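Local atomic coordinates of oxidoreductase, NAD-binding/iron-sulfur cluster-binding protein (Nitratireductor pacificus pht-3B, PDB entry 6ZXU), a protein that catalyses the reductive dehalogenation of organohalides, using a bound cobalamin and two [4Fe-4S] clusters. Residues V303-I308 and R399-M404; R86-P91 and P193-F198; G41-E46 and A225-R230. All blocks are in the same frame, centred on the assembly; numbering follows the deposited sequence.

Contact 1. Residues V303-I308 and R399-M404; sequences VVRQEI and RAEPWM
Arg-305 grips Glu-401 side-on, a two-nitrogen salt bridge that joins two surface loops beside the cobalamin pocket, one of them leaving 394-399, an outermost strand of a four-stranded antiparallel sheet. Arg-305 NE gives its hydrogen to Glu-401 OE1 at 2.7 Å, and Arg-305 NH2 gives one to Glu-401 OE2 at 3.1 Å. Each oxygen uses its syn lone pair, and with the guanidinium and carboxylate planes only 11° apart both bonds stay nearly flat. OE1 of Glu-401 has a second donor: Trp-403 NE1, 2.9 Å away, reaches it from above the carboxylate plane, 62° out of it. The indole N-H is thus satisfied within its own loop, by the same oxygen that takes Arg-305 NE. Replacing Glu-401 with an alanine would probably leave the Arg-305 guanidinium without this counter-charge, strip Trp-403 NE1 of its acceptor and let both groups turn more freely.

The backbone here is also paired, Met-404 N bonding to Glu-401 O and Ile-308 N to Arg-305 O in short 3-10 turns. Trp-403 CB points toward 303-308, and chi1 (49°) sets CG between the backbone N and the carbonyl carbon. The indole is sandwiched: Ile-308 CD1 makes a CH-pi contact 3.9 Å from the centroid of the six-membered ring, and Met-404 CG lies against the opposite face. Trp-403 and Val-303 both touch the cobalamin, and Ile-308 packs near Tyr-565, another cobalamin-binding residue. At the ring's far corner, Val-303 CG1 stands 4.3 Å from Trp-403 CH2.

Contact 2. Residues R86-P91 and P193-F198; sequences RFLDGP and PARGHF
Leu-88 packs its side chain against the backbone of Gly-196. CB starts the run, Leu-88 CB lying 3.5 Å from Gly-196 O, and CG follows near the same carbonyl. The chain then forks: CD2 settles on the main chain, 3.8 Å from Gly-196 C, while CD1 passes on beside the carbonyl oxygen and meets the edge of the Phe-198 ring, 4.0 Å from Phe-198 CD1. Gly-196 is what permits so close an approach, since a CB on it would run into Leu-88 CD2.

The carbonyl of Leu-88 reinforces the fit: Gly-196 N donates to Leu-88 O at 2.9 Å, and Arg-188 NH1, from helix 168-190, supplies that oxygen with another donor. Strand 194-198 is an outermost strand of a four-stranded antiparallel sheet, paired on one side with strand 232-239; the loop following helix 74-85 is fastened to it by this direct backbone bond.

Next along, Asp-89 and Arg-195 cross at about a right angle, and Asp-89 OD2 remains 4.1 Å from Arg-195 NE, too far for a salt bridge. Water 2 spans the gap, donating to Asp-89 OD2 and accepting from Arg-195 NE, while water 1 links Asp-89 OD1 with Ala-194 N. The Arg-195 chain is bent at chi2 (66°), and its NH1 donates to Gly-196 O at 2.6 Å, with NH2 in a salt bridge to Asp-201.

Contact 3. Residues G41-E46 and A225-R230; sequences GPLALE and APFLRR
Leu-43 packs against Phe-227, the two side chains running antiparallel, with the two methyls of the leucine dividing the work. Leu-43 CD2 lies over one face of the phenyl ring, 4.1 Å from Phe-227 CG. Leu-43 CD1 turns instead to Phe-227 CB, at 3.9 Å, and also touches Leu-228 CD2 at 4.0 Å. Leu-45 comes to the ring differently, its CD2 standing at the edge and 3.9 Å from Phe-227 CE2. No hydrogen bond spans the two segments; the contact is apolar throughout.

Behind these side chains are two inverse gamma turns, one in each segment, centred on Ala-44 and Leu-228. The first, with a weak bond from Leu-45 N to Leu-43 O, lies between the two leucines that meet the ring. The backbone N of Phe-227 is held by Glu-257 OE2.

Further out, Met-121 of strand 121-126 packs against Leu-43, Leu-45 and Leu-228 alike, which sets the cluster on an outermost strand of the sheet that also holds strands 142-149, 232-239 and 194-198. Val-262 of helix 260-264 touches both Phe-227 and Ala-44, and Tyr-115 of helix 103-116 backs Leu-45.

In the fold
Near the N terminus, residues 41-46 open contact 3, and helix 74-85 follows before residues 86-91 open contact 2. Contact 2 closes first, when the chain arrives at strand 194-198; contact 3 closes at 225-230, just ahead of strand 232-239, so contact 2 is nested inside its loop. Their nearest atoms are about 14 Å apart, and they bring N-terminal loops to opposite edges of one four-stranded sheet, contact 2 at strand 194-198 and contact 3 beside strand 121-126. Contact 1 comes later, in series, from 303-308 to the loop after strand 394-399, an outermost strand of a second four-stranded sheet, across the chain's centre from the other two.

Contact 1. Residues V303-I308 and R399-M404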
ATOM      1  N   VAL A 303       3.164 -10.890 -25.422  1.00 20.14           N
ATOM      2  CA  VAL A 303       2.563  -9.556 -25.594  1.00 19.05           C
ATOM      3  C   VAL A 303       2.676  -9.219 -27.106  1.00 19.63           C
ATOM      4  O   VAL A 303       3.785  -9.175 -27.685  1.00 19.48           O
ATOM      5  CB  VAL A 303       3.297  -8.495 -24.752  1.00 19.09           C
ATOM      6  CG1 VAL A 303       2.716  -7.098 -24.958  1.00 21.04           C
ATOM      7  CG2 VAL A 303       3.250  -8.884 -23.284  1.00 20.39           C
ATOM      8  N   VAL A 304       1.540  -9.043 -27.739  1.00 16.81           N
ATOM      9  CA  VAL A 304       1.508  -8.706 -29.201  1.00 16.17           C
ATOM     10  C   VAL A 304       0.983  -7.280 -29.300  1.00 16.52           C
ATOM     11  O   VAL A 304      -0.215  -7.059 -29.424  1.00 15.71           O
ATOM     12  CB  VAL A 304       0.596  -9.697 -29.945  1.00 17.49           C
ATOM     13  CG1 VAL A 304       0.693  -9.440 -31.469  1.00 21.27           C
ATOM     14  CG2 VAL A 304       0.975 -11.145 -29.604  1.00 18.54           C
ATOM     15  N   ARG A 305       1.902  -6.314 -29.271  1.00 15.81           N
ATOM     16  CA  ARG A 305       1.514  -4.925 -29.167  1.00 17.01           C
ATOM     17  C   ARG A 305       0.634  -4.461 -30.314  1.00 19.37           C
ATOM     18  O   ARG A 305      -0.323  -3.677 -30.105  1.00 17.00           O
ATOM     19  CB  ARG A 305       2.722  -4.043 -29.120  1.00 18.71           C
ATOM     20  CG  ARG A 305       3.510  -4.167 -27.845  1.00 21.96           C
ATOM     21  CD  ARG A 305       4.858  -3.518 -28.027  1.00 22.53           C
ATOM     22  NE  ARG A 305       5.469  -3.348 -26.753  1.00 24.23           N
ATOM     23  CZ  ARG A 305       5.982  -4.345 -26.047  1.00 27.60           C
ATOM     24  NH1 ARG A 305       5.936  -5.613 -26.467  1.00 25.86           N
ATOM     25  NH2 ARG A 305       6.478  -4.058 -24.871  1.00 27.52           N
ATOM     26  N   GLN A 306       0.881  -4.957 -31.536  1.00 17.07           N
ATOM     27  CA  GLN A 306       0.046  -4.522 -32.658  1.00 19.11           C
ATOM     28  C   GLN A 306      -1.375  -5.023 -32.566  1.00 19.36           C
ATOM     29  O   GLN A 306      -2.232  -4.505 -33.255  1.00 21.72           O
ATOM     30  CB  GLN A 306       0.649  -4.936 -33.993  1.00 21.72           C
ATOM     31  CG  GLN A 306       1.866  -4.152 -34.312  1.00 22.12           C
ATOM     32  CD  GLN A 306       2.419  -4.544 -35.697  1.00 26.37           C
ATOM     33  OE1 GLN A 306       3.171  -5.482 -35.812  1.00 26.95           O
ATOM     34  NE2 GLN A 306       1.930  -3.925 -36.689  1.00 26.54           N
ATOM     35  N   GLU A 307      -1.665  -5.982 -31.682  1.00 16.70           N
ATOM     36  CA  GLU A 307      -3.012  -6.496 -31.556  1.00 17.97           C
ATOM     37  C   GLU A 307      -3.738  -6.020 -30.263  1.00 17.85           C
ATOM     38  O   GLU A 307      -4.832  -6.471 -29.982  1.00 18.94           O
ATOM     39  CB  GLU A 307      -2.983  -7.993 -31.598  1.00 17.81           C
ATOM     40  CG  GLU A 307      -2.488  -8.523 -32.945  1.00 24.28           C
ATOM     41  CD  GLU A 307      -2.395 -10.087 -33.048  1.00 31.44           C
ATOM     42  OE1 GLU A 307      -1.627 -10.657 -33.934  1.00 26.61           O
ATOM     43  OE2 GLU A 307      -3.066 -10.782 -32.209  1.00 30.56           O
ATOM     44  N   ILE A 308      -3.108  -5.161 -29.478  1.00 16.62           N
ATOM     45  CA  ILE A 308      -3.709  -4.715 -28.236  1.00 16.31           C
ATOM     46  C   ILE A 308      -4.569  -3.466 -28.509  1.00 18.70           C
ATOM     47  O   ILE A 308      -4.024  -2.443 -28.825  1.00 19.44           O
ATOM     48  CB  ILE A 308      -2.649  -4.400 -27.159  1.00 16.67           C
ATOM     49  CG1 ILE A 308      -1.838  -5.604 -26.797  1.00 14.40           C
ATOM     50  CG2 ILE A 308      -3.347  -3.856 -25.938  1.00 16.78           C
ATOM     51  CD1 ILE A 308      -0.629  -5.328 -25.915  1.00 16.47           C
ATOM     52  N   ARG A 399       9.022   2.517 -20.357  1.00 18.13           N
ATOM     53  CA  ARG A 399       8.324   3.404 -21.292  1.00 20.39           C
ATOM     54  C   ARG A 399       6.815   3.285 -21.182  1.00 21.88           C
ATOM     55  O   ARG A 399       6.271   2.186 -21.128  1.00 19.15           O
ATOM     56  CB  ARG A 399       8.743   3.065 -22.734  1.00 22.43           C
ATOM     57  CG  ARG A 399      10.159   3.473 -22.947  1.00 28.80           C
ATOM     58  CD  ARG A 399      10.563   3.650 -24.429  1.00 41.07           C
ATOM     59  NE  ARG A 399      11.811   4.457 -24.469  1.00 48.49           N
ATOM     60  CZ  ARG A 399      11.853   5.793 -24.613  1.00 49.14           C
ATOM     61  NH1 ARG A 399      10.741   6.515 -24.792  1.00 45.28           N
ATOM     62  NH2 ARG A 399      13.036   6.397 -24.647  1.00 62.62           N
ATOM     63  N   ALA A 400       6.145   4.413 -21.199  1.00 21.51           N
ATOM     64  CA  ALA A 400       4.677   4.485 -21.174  1.00 22.03           C
ATOM     65  C   ALA A 400       4.171   4.338 -22.591  1.00 22.65           C
ATOM     66  O   ALA A 400       4.016   5.316 -23.318  1.00 22.54           O
ATOM     67  CB  ALA A 400       4.213   5.819 -20.574  1.00 20.64           C
ATOM     68  N   GLU A 401       3.920   3.123 -23.001  1.00 21.22           N
ATOM     69  CA  GLU A 401       3.510   2.862 -24.343  1.00 19.22           C
ATOM     70  C   GLU A 401       2.078   3.266 -24.570  1.00 21.41           C
ATOM     71  O   GLU A 401       1.285   3.321 -23.642  1.00 19.94           O
ATOM     72  CB  GLU A 401       3.784   1.433 -24.687  1.00 20.90           C
ATOM     73  CG  GLU A 401       5.231   1.066 -24.440  1.00 20.34           C
ATOM     74  CD  GLU A 401       5.559  -0.355 -24.854  1.00 24.21           C
ATOM     75  OE1 GLU A 401       5.160  -0.739 -25.977  1.00 25.60           O
ATOM     76  OE2 GLU A 401       6.215  -1.107 -24.054  1.00 28.11           O
ATOM     77  N   PRO A 402       1.724   3.657 -25.794  1.00 23.21           N
ATOM     78  CA  PRO A 402       0.384   4.230 -26.000  1.00 22.76           C
ATOM     79  C   PRO A 402      -0.723   3.299 -25.632  1.00 21.20           C
ATOM     80  O   PRO A 402      -1.765   3.744 -25.104  1.00 19.97           O
ATOM     81  CB  PRO A 402       0.343   4.591 -27.540  1.00 23.06           C
ATOM     82  CG  PRO A 402       1.804   4.792 -27.831  1.00 25.43           C
ATOM     83  CD  PRO A 402       2.575   3.808 -27.009  1.00 26.93           C
ATOM     84  N   TRP A 403      -0.510   2.008 -25.825  1.00 19.58           N
ATOM     85  CA  TRP A 403      -1.581   1.075 -25.534  1.00 20.60           C
ATOM     86  C   TRP A 403      -1.803   0.915 -23.997  1.00 19.70           C
ATOM     87  O   TRP A 403      -2.712   0.177 -23.625  1.00 20.02           O
ATOM     88  CB  TRP A 403      -1.299  -0.309 -26.180  1.00 20.57           C
ATOM     89  CG  TRP A 403       0.069  -0.841 -25.907  1.00 21.65           C
ATOM     90  CD1 TRP A 403       1.206  -0.591 -26.618  1.00 22.62           C
ATOM     91  CD2 TRP A 403       0.456  -1.689 -24.846  1.00 20.53           C
ATOM     92  NE1 TRP A 403       2.262  -1.258 -26.058  1.00 24.97           N
ATOM     93  CE2 TRP A 403       1.803  -1.912 -24.954  1.00 21.91           C
ATOM     94  CE3 TRP A 403      -0.235  -2.278 -23.762  1.00 21.74           C
ATOM     95  CZ2 TRP A 403       2.492  -2.746 -24.071  1.00 24.19           C
ATOM     96  CZ3 TRP A 403       0.439  -3.088 -22.928  1.00 19.47           C
ATOM     97  CH2 TRP A 403       1.791  -3.324 -23.082  1.00 21.27           C
ATOM     98  N   MET A 404      -0.933   1.494 -23.164  1.00 15.85           N
ATOM     99  CA  MET A 404      -1.075   1.444 -21.674  1.00 16.36           C
ATOM    100  C   MET A 404      -2.040   2.571 -21.163  1.00 17.81           C
ATOM    101  O   MET A 404      -2.519   2.509 -20.043  1.00 17.62           O
ATOM    102  CB  MET A 404       0.267   1.631 -20.997  1.00 14.91           C
ATOM    103  CG  MET A 404       1.281   0.524 -21.283  1.00 17.77           C
ATOM    104  SD  MET A 404       2.830   0.934 -20.490  1.00 21.38           S
ATOM    105  CE  MET A 404       3.803  -0.522 -20.841  1.00 18.56           C
TER

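Contact 2. Residues R86-P91 and P193-F198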
ATOM      1  N   ARG A  86      -5.771  20.157   6.742  1.00 26.39           N
ATOM      2  CA  ARG A  86      -7.217  20.420   6.648  1.00 25.90           C
ATOM      3  C   ARG A  86      -8.038  19.315   7.262  1.00 26.06           C
ATOM      4  O   ARG A  86      -9.217  19.491   7.538  1.00 26.43           O
ATOM      5  CB  ARG A  86      -7.631  20.601   5.154  1.00 31.70           C
ATOM      6  CG  ARG A  86      -6.665  21.589   4.478  1.00 36.72           C
ATOM      7  CD  ARG A  86      -7.087  22.245   3.189  1.00 52.03           C
ATOM      8  NE  ARG A  86      -7.688  21.358   2.199  1.00 56.46           N
ATOM      9  CZ  ARG A  86      -8.998  21.235   1.952  1.00 71.28           C
ATOM     10  NH1 ARG A  86      -9.407  20.412   0.969  1.00 69.64           N
ATOM     11  NH2 ARG A  86      -9.901  21.913   2.679  1.00 79.68           N
ATOM     12  N   PHE A  87      -7.459  18.150   7.482  1.00 21.51           N
ATOM     13  CA  PHE A  87      -8.269  17.040   7.977  1.00 23.22           C
ATOM     14  C   PHE A  87      -7.863  16.570   9.417  1.00 21.78           C
ATOM     15  O   PHE A  87      -8.292  15.483   9.864  1.00 20.02           O
ATOM     16  CB  PHE A  87      -8.192  15.853   6.975  1.00 24.86           C
ATOM     17  CG  PHE A  87      -8.449  16.271   5.543  1.00 25.51           C
ATOM     18  CD1 PHE A  87      -9.715  16.732   5.189  1.00 29.36           C
ATOM     19  CD2 PHE A  87      -7.444  16.309   4.619  1.00 27.08           C
ATOM     20  CE1 PHE A  87      -9.965  17.232   3.927  1.00 27.79           C
ATOM     21  CE2 PHE A  87      -7.704  16.757   3.348  1.00 30.95           C
ATOM     22  CZ  PHE A  87      -8.954  17.211   2.999  1.00 28.17           C
ATOM     23  N   LEU A  88      -7.077  17.378  10.106  1.00 20.43           N
ATOM     24  CA  LEU A  88      -6.728  17.137  11.508  1.00 21.75           C
ATOM     25  C   LEU A  88      -7.921  17.356  12.423  1.00 24.79           C
ATOM     26  O   LEU A  88      -8.013  16.784  13.520  1.00 22.48           O
ATOM     27  CB  LEU A  88      -5.595  18.037  11.922  1.00 23.16           C
ATOM     28  CG  LEU A  88      -4.311  17.860  11.221  1.00 20.16           C
ATOM     29  CD1 LEU A  88      -3.319  18.936  11.613  1.00 21.83           C
ATOM     30  CD2 LEU A  88      -3.656  16.501  11.442  1.00 23.13           C
ATOM     31  N   ASP A  89      -8.917  18.102  11.958  1.00 25.44           N
ATOM     32  CA  ASP A  89     -10.224  18.084  12.643  1.00 25.98           C
ATOM     33  C   ASP A  89     -11.341  17.986  11.623  1.00 26.41           C
ATOM     34  O   ASP A  89     -11.114  18.076  10.431  1.00 26.13           O
ATOM     35  CB  ASP A  89     -10.432  19.361  13.423  1.00 31.46           C
ATOM     36  CG  ASP A  89     -11.285  19.138  14.761  1.00 36.46           C
ATOM     37  OD1 ASP A  89     -12.096  18.120  14.867  1.00 30.07           O
ATOM     38  OD2 ASP A  89     -11.108  20.039  15.678  1.00 37.59           O
ATOM     39  N   GLY A  90     -12.519  17.704  12.097  1.00 25.75           N
ATOM     40  CA  GLY A  90     -13.629  17.421  11.228  1.00 28.59           C
ATOM     41  C   GLY A  90     -14.906  17.129  12.002  1.00 28.90           C
ATOM     42  O   GLY A  90     -14.955  17.097  13.229  1.00 30.81           O
ATOM     43  N   PRO A  91     -15.961  16.827  11.262  1.00 32.96           N
ATOM     44  CA  PRO A  91     -17.188  16.380  11.908  1.00 31.22           C
ATOM     45  C   PRO A  91     -17.074  15.073  12.705  1.00 32.80           C
ATOM     46  O   PRO A  91     -16.362  14.114  12.301  1.00 31.65           O
ATOM     47  CB  PRO A  91     -18.154  16.155  10.717  1.00 35.29           C
ATOM     48  CG  PRO A  91     -17.272  15.868   9.544  1.00 39.20           C
ATOM     49  CD  PRO A  91     -15.991  16.670   9.796  1.00 38.18           C
ATOM     50  N   PRO A 193     -14.994  13.081  19.714  1.00 26.26           N
ATOM     51  CA  PRO A 193     -14.157  14.175  19.262  1.00 28.70           C
ATOM     52  C   PRO A 193     -12.686  13.894  19.411  1.00 25.09           C
ATOM     53  O   PRO A 193     -12.230  13.256  20.367  1.00 28.19           O
ATOM     54  CB  PRO A 193     -14.565  15.330  20.185  1.00 30.17           C
ATOM     55  CG  PRO A 193     -16.004  15.022  20.467  1.00 30.57           C
ATOM     56  CD  PRO A 193     -16.035  13.548  20.655  1.00 31.20           C
ATOM     57  N   ALA A 194     -11.942  14.305  18.427  1.00 24.39           N
ATOM     58  CA  ALA A 194     -10.486  14.030  18.317  1.00 22.82           C
ATOM     59  C   ALA A 194      -9.837  14.961  17.339  1.00 20.27           C
ATOM     60  O   ALA A 194     -10.454  15.387  16.334  1.00 22.91           O
ATOM     61  CB  ALA A 194     -10.287  12.587  17.877  1.00 25.67           C
ATOM     62  N   ARG A 195      -8.658  15.354  17.652  1.00 19.03           N
ATOM     63  CA  ARG A 195      -7.955  16.344  16.883  1.00 21.56           C
ATOM     64  C   ARG A 195      -6.507  15.875  16.693  1.00 23.01           C
ATOM     65  O   ARG A 195      -5.866  15.377  17.642  1.00 19.83           O
ATOM     66  CB  ARG A 195      -7.974  17.659  17.636  1.00 26.31           C
ATOM     67  CG  ARG A 195      -7.033  18.755  17.178  1.00 27.28           C
ATOM     68  CD  ARG A 195      -7.366  19.273  15.837  1.00 29.89           C
ATOM     69  NE  ARG A 195      -7.021  20.683  15.620  1.00 31.18           N
ATOM     70  CZ  ARG A 195      -5.848  21.203  15.306  1.00 33.27           C
ATOM     71  NH1 ARG A 195      -4.726  20.507  15.172  1.00 29.24           N
ATOM     72  NH2 ARG A 195      -5.787  22.538  15.107  1.00 36.08           N
ATOM     73  N   GLY A 196      -5.978  15.996  15.461  1.00 22.41           N
ATOM     74  CA  GLY A 196      -4.625  15.632  15.148  1.00 19.85           C
ATOM     75  C   GLY A 196      -3.723  16.826  15.241  1.00 19.76           C
ATOM     76  O   GLY A 196      -4.158  17.971  15.070  1.00 19.69           O
ATOM     77  N   HIS A 197      -2.481  16.558  15.542  1.00 19.30           N
ATOM     78  CA  HIS A 197      -1.483  17.583  15.720  1.00 20.57           C
ATOM     79  C   HIS A 197      -0.180  17.150  15.151  1.00 22.89           C
ATOM     80  O   HIS A 197       0.206  15.961  15.280  1.00 23.75           O
ATOM     81  CB  HIS A 197      -1.281  17.913  17.255  1.00 22.73           C
ATOM     82  CG  HIS A 197      -2.534  18.094  18.034  1.00 21.31           C
ATOM     83  ND1 HIS A 197      -3.021  19.325  18.431  1.00 23.92           N
ATOM     84  CD2 HIS A 197      -3.422  17.190  18.496  1.00 23.50           C
ATOM     85  CE1 HIS A 197      -4.132  19.166  19.112  1.00 20.87           C
ATOM     86  NE2 HIS A 197      -4.393  17.880  19.182  1.00 22.81           N
ATOM     87  N   PHE A 198       0.578  18.075  14.583  1.00 21.74           N
ATOM     88  CA  PHE A 198       1.943  17.797  14.211  1.00 23.12           C
ATOM     89  C   PHE A 198       2.626  19.139  14.150  1.00 23.74           C
ATOM     90  O   PHE A 198       2.013  20.160  14.459  1.00 24.66           O
ATOM     91  CB  PHE A 198       2.036  17.031  12.882  1.00 23.56           C
ATOM     92  CG  PHE A 198       1.844  17.891  11.656  1.00 23.51           C
ATOM     93  CD1 PHE A 198       0.619  18.415  11.405  1.00 21.67           C
ATOM     94  CD2 PHE A 198       2.894  18.170  10.799  1.00 22.91           C
ATOM     95  CE1 PHE A 198       0.447  19.234  10.314  1.00 23.69           C
ATOM     96  CE2 PHE A 198       2.719  18.938   9.680  1.00 23.02           C
ATOM     97  CZ  PHE A 198       1.500  19.531   9.481  1.00 22.66           C
TER
HETATM   98  O   HOH W   1     -13.374  16.621  17.017  1.00 28.38           O
HETATM   99  O   HOH W   2      -9.423  22.140  15.582  1.00 38.85           O

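Contact 3. Residues G41-E46 and A225-R230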
ATOM      1  N   GLY A  41       3.868  -3.490  17.918  1.00 20.16           N
ATOM      2  CA  GLY A  41       4.695  -2.974  16.850  1.00 19.02           C
ATOM      3  C   GLY A  41       5.921  -3.854  16.510  1.00 20.82           C
ATOM      4  O   GLY A  41       6.144  -4.940  17.104  1.00 21.39           O
ATOM      5  N   PRO A  42       6.786  -3.329  15.629  1.00 17.25           N
ATOM      6  CA  PRO A  42       7.969  -4.085  15.189  1.00 17.20           C
ATOM      7  C   PRO A  42       9.202  -3.930  16.051  1.00 17.81           C
ATOM      8  O   PRO A  42      10.135  -4.687  15.854  1.00 19.23           O
ATOM      9  CB  PRO A  42       8.189  -3.520  13.807  1.00 19.27           C
ATOM     10  CG  PRO A  42       7.779  -2.094  13.905  1.00 21.23           C
ATOM     11  CD  PRO A  42       6.613  -2.078  14.859  1.00 17.72           C
ATOM     12  N   LEU A  43       9.215  -3.035  17.040  1.00 16.84           N
ATOM     13  CA  LEU A  43      10.309  -2.830  17.918  1.00 17.12           C
ATOM     14  C   LEU A  43       9.990  -3.396  19.315  1.00 19.03           C
ATOM     15  O   LEU A  43       8.826  -3.433  19.743  1.00 17.13           O
ATOM     16  CB  LEU A  43      10.651  -1.303  18.017  1.00 16.11           C
ATOM     17  CG  LEU A  43      11.033  -0.637  16.702  1.00 17.40           C
ATOM     18  CD1 LEU A  43      11.063   0.861  16.927  1.00 20.27           C
ATOM     19  CD2 LEU A  43      12.418  -1.114  16.210  1.00 15.98           C
ATOM     20  N   ALA A  44      11.039  -3.784  20.020  1.00 17.20           N
ATOM     21  CA  ALA A  44      10.901  -4.418  21.364  1.00 18.59           C
ATOM     22  C   ALA A  44      10.788  -3.332  22.459  1.00 17.75           C
ATOM     23  O   ALA A  44      11.538  -3.333  23.437  1.00 19.07           O
ATOM     24  CB  ALA A  44      12.074  -5.372  21.668  1.00 21.02           C
ATOM     25  N   LEU A  45       9.778  -2.486  22.332  1.00 17.23           N
ATOM     26  CA  LEU A  45       9.542  -1.390  23.262  1.00 18.64           C
ATOM     27  C   LEU A  45       9.207  -1.906  24.680  1.00 19.20           C
ATOM     28  O   LEU A  45       9.537  -1.288  25.673  1.00 22.19           O
ATOM     29  CB  LEU A  45       8.428  -0.487  22.762  1.00 19.40           C
ATOM     30  CG  LEU A  45       8.618   0.149  21.373  1.00 17.24           C
ATOM     31  CD1 LEU A  45       7.450   1.071  21.021  1.00 21.94           C
ATOM     32  CD2 LEU A  45       9.932   0.834  21.259  1.00 18.30           C
ATOM     33  N   GLU A  46       8.573  -3.034  24.761  1.00 20.66           N
ATOM     34  CA  GLU A  46       8.233  -3.617  26.024  1.00 20.73           C
ATOM     35  C   GLU A  46       9.424  -4.126  26.817  1.00 21.91           C
ATOM     36  O   GLU A  46       9.263  -4.559  27.959  1.00 24.61           O
ATOM     37  CB  GLU A  46       7.173  -4.731  25.834  1.00 21.60           C
ATOM     38  CG  GLU A  46       7.720  -6.074  25.301  1.00 23.65           C
ATOM     39  CD  GLU A  46       7.949  -6.148  23.745  1.00 24.11           C
ATOM     40  OE1 GLU A  46       7.769  -5.121  23.018  1.00 22.35           O
ATOM     41  OE2 GLU A  46       8.355  -7.242  23.274  1.00 26.26           O
ATOM     42  N   ALA A 225      15.034   9.155  20.723  1.00 26.52           N
ATOM     43  CA  ALA A 225      14.162   7.968  20.891  1.00 25.54           C
ATOM     44  C   ALA A 225      14.979   6.742  20.759  1.00 27.28           C
ATOM     45  O   ALA A 225      15.824   6.674  19.859  1.00 28.85           O
ATOM     46  CB  ALA A 225      13.052   7.962  19.837  1.00 26.70           C
ATOM     47  N   PRO A 226      14.803   5.773  21.668  1.00 26.62           N
ATOM     48  CA  PRO A 226      15.463   4.475  21.456  1.00 27.48           C
ATOM     49  C   PRO A 226      15.094   3.923  20.054  1.00 25.56           C
ATOM     50  O   PRO A 226      13.961   4.093  19.601  1.00 21.68           O
ATOM     51  CB  PRO A 226      14.848   3.574  22.557  1.00 26.33           C
ATOM     52  CG  PRO A 226      13.543   4.196  22.860  1.00 26.67           C
ATOM     53  CD  PRO A 226      13.792   5.683  22.726  1.00 25.41           C
ATOM     54  N   PHE A 227      16.070   3.314  19.409  1.00 23.63           N
ATOM     55  CA  PHE A 227      15.947   2.661  18.135  1.00 21.97           C
ATOM     56  C   PHE A 227      15.894   3.556  16.914  1.00 23.65           C
ATOM     57  O   PHE A 227      16.250   3.148  15.855  1.00 25.97           O
ATOM     58  CB  PHE A 227      14.685   1.740  18.120  1.00 24.75           C
ATOM     59  CG  PHE A 227      14.659   0.648  19.167  1.00 24.64           C
ATOM     60  CD1 PHE A 227      15.637  -0.343  19.188  1.00 24.08           C
ATOM     61  CD2 PHE A 227      13.638   0.570  20.084  1.00 22.16           C
ATOM     62  CE1 PHE A 227      15.600  -1.352  20.100  1.00 21.37           C
ATOM     63  CE2 PHE A 227      13.565  -0.476  20.975  1.00 21.95           C
ATOM     64  CZ  PHE A 227      14.562  -1.425  21.008  1.00 20.48           C
ATOM     65  N   LEU A 228      15.438   4.798  17.030  1.00 25.15           N
ATOM     66  CA  LEU A 228      15.230   5.683  15.863  1.00 21.71           C
ATOM     67  C   LEU A 228      16.413   6.593  15.681  1.00 23.50           C
ATOM     68  O   LEU A 228      16.349   7.779  15.787  1.00 25.13           O
ATOM     69  CB  LEU A 228      13.949   6.442  16.011  1.00 20.66           C
ATOM     70  CG  LEU A 228      12.703   5.657  16.296  1.00 21.25           C
ATOM     71  CD1 LEU A 228      11.479   6.573  16.142  1.00 24.06           C
ATOM     72  CD2 LEU A 228      12.501   4.360  15.515  1.00 21.69           C
ATOM     73  N   ARG A 229      17.530   5.974  15.360  1.00 23.48           N
ATOM     74  CA  ARG A 229      18.805   6.591  15.317  1.00 24.28           C
ATOM     75  C   ARG A 229      18.982   7.578  14.157  1.00 22.51           C
ATOM     76  O   ARG A 229      19.865   8.427  14.193  1.00 23.65           O
ATOM     77  CB  ARG A 229      19.878   5.474  15.246  1.00 24.94           C
ATOM     78  CG  ARG A 229      19.949   4.563  16.488  1.00 28.60           C
ATOM     79  N   ARG A 230      18.118   7.525  13.161  1.00 22.83           N
ATOM     80  CA  ARG A 230      18.174   8.559  12.139  1.00 24.92           C
ATOM     81  C   ARG A 230      17.526   9.919  12.500  1.00 24.87           C
ATOM     82  O   ARG A 230      17.662  10.864  11.750  1.00 27.87           O
ATOM     83  CB  ARG A 230      17.578   8.021  10.820  1.00 25.81           C
ATOM     84  CG  ARG A 230      18.244   6.769  10.440  1.00 30.66           C
ATOM     85  CD  ARG A 230      18.055   6.461   8.958  1.00 35.09           C
ATOM     86  NE  ARG A 230      16.914   5.615   8.752  1.00 37.69           N
ATOM     87  CZ  ARG A 230      16.981   4.271   8.659  1.00 31.16           C
ATOM     88  NH1 ARG A 230      18.123   3.624   8.716  1.00 35.27           N
ATOM     89  NH2 ARG A 230      15.860   3.595   8.455  1.00 36.62           N
TER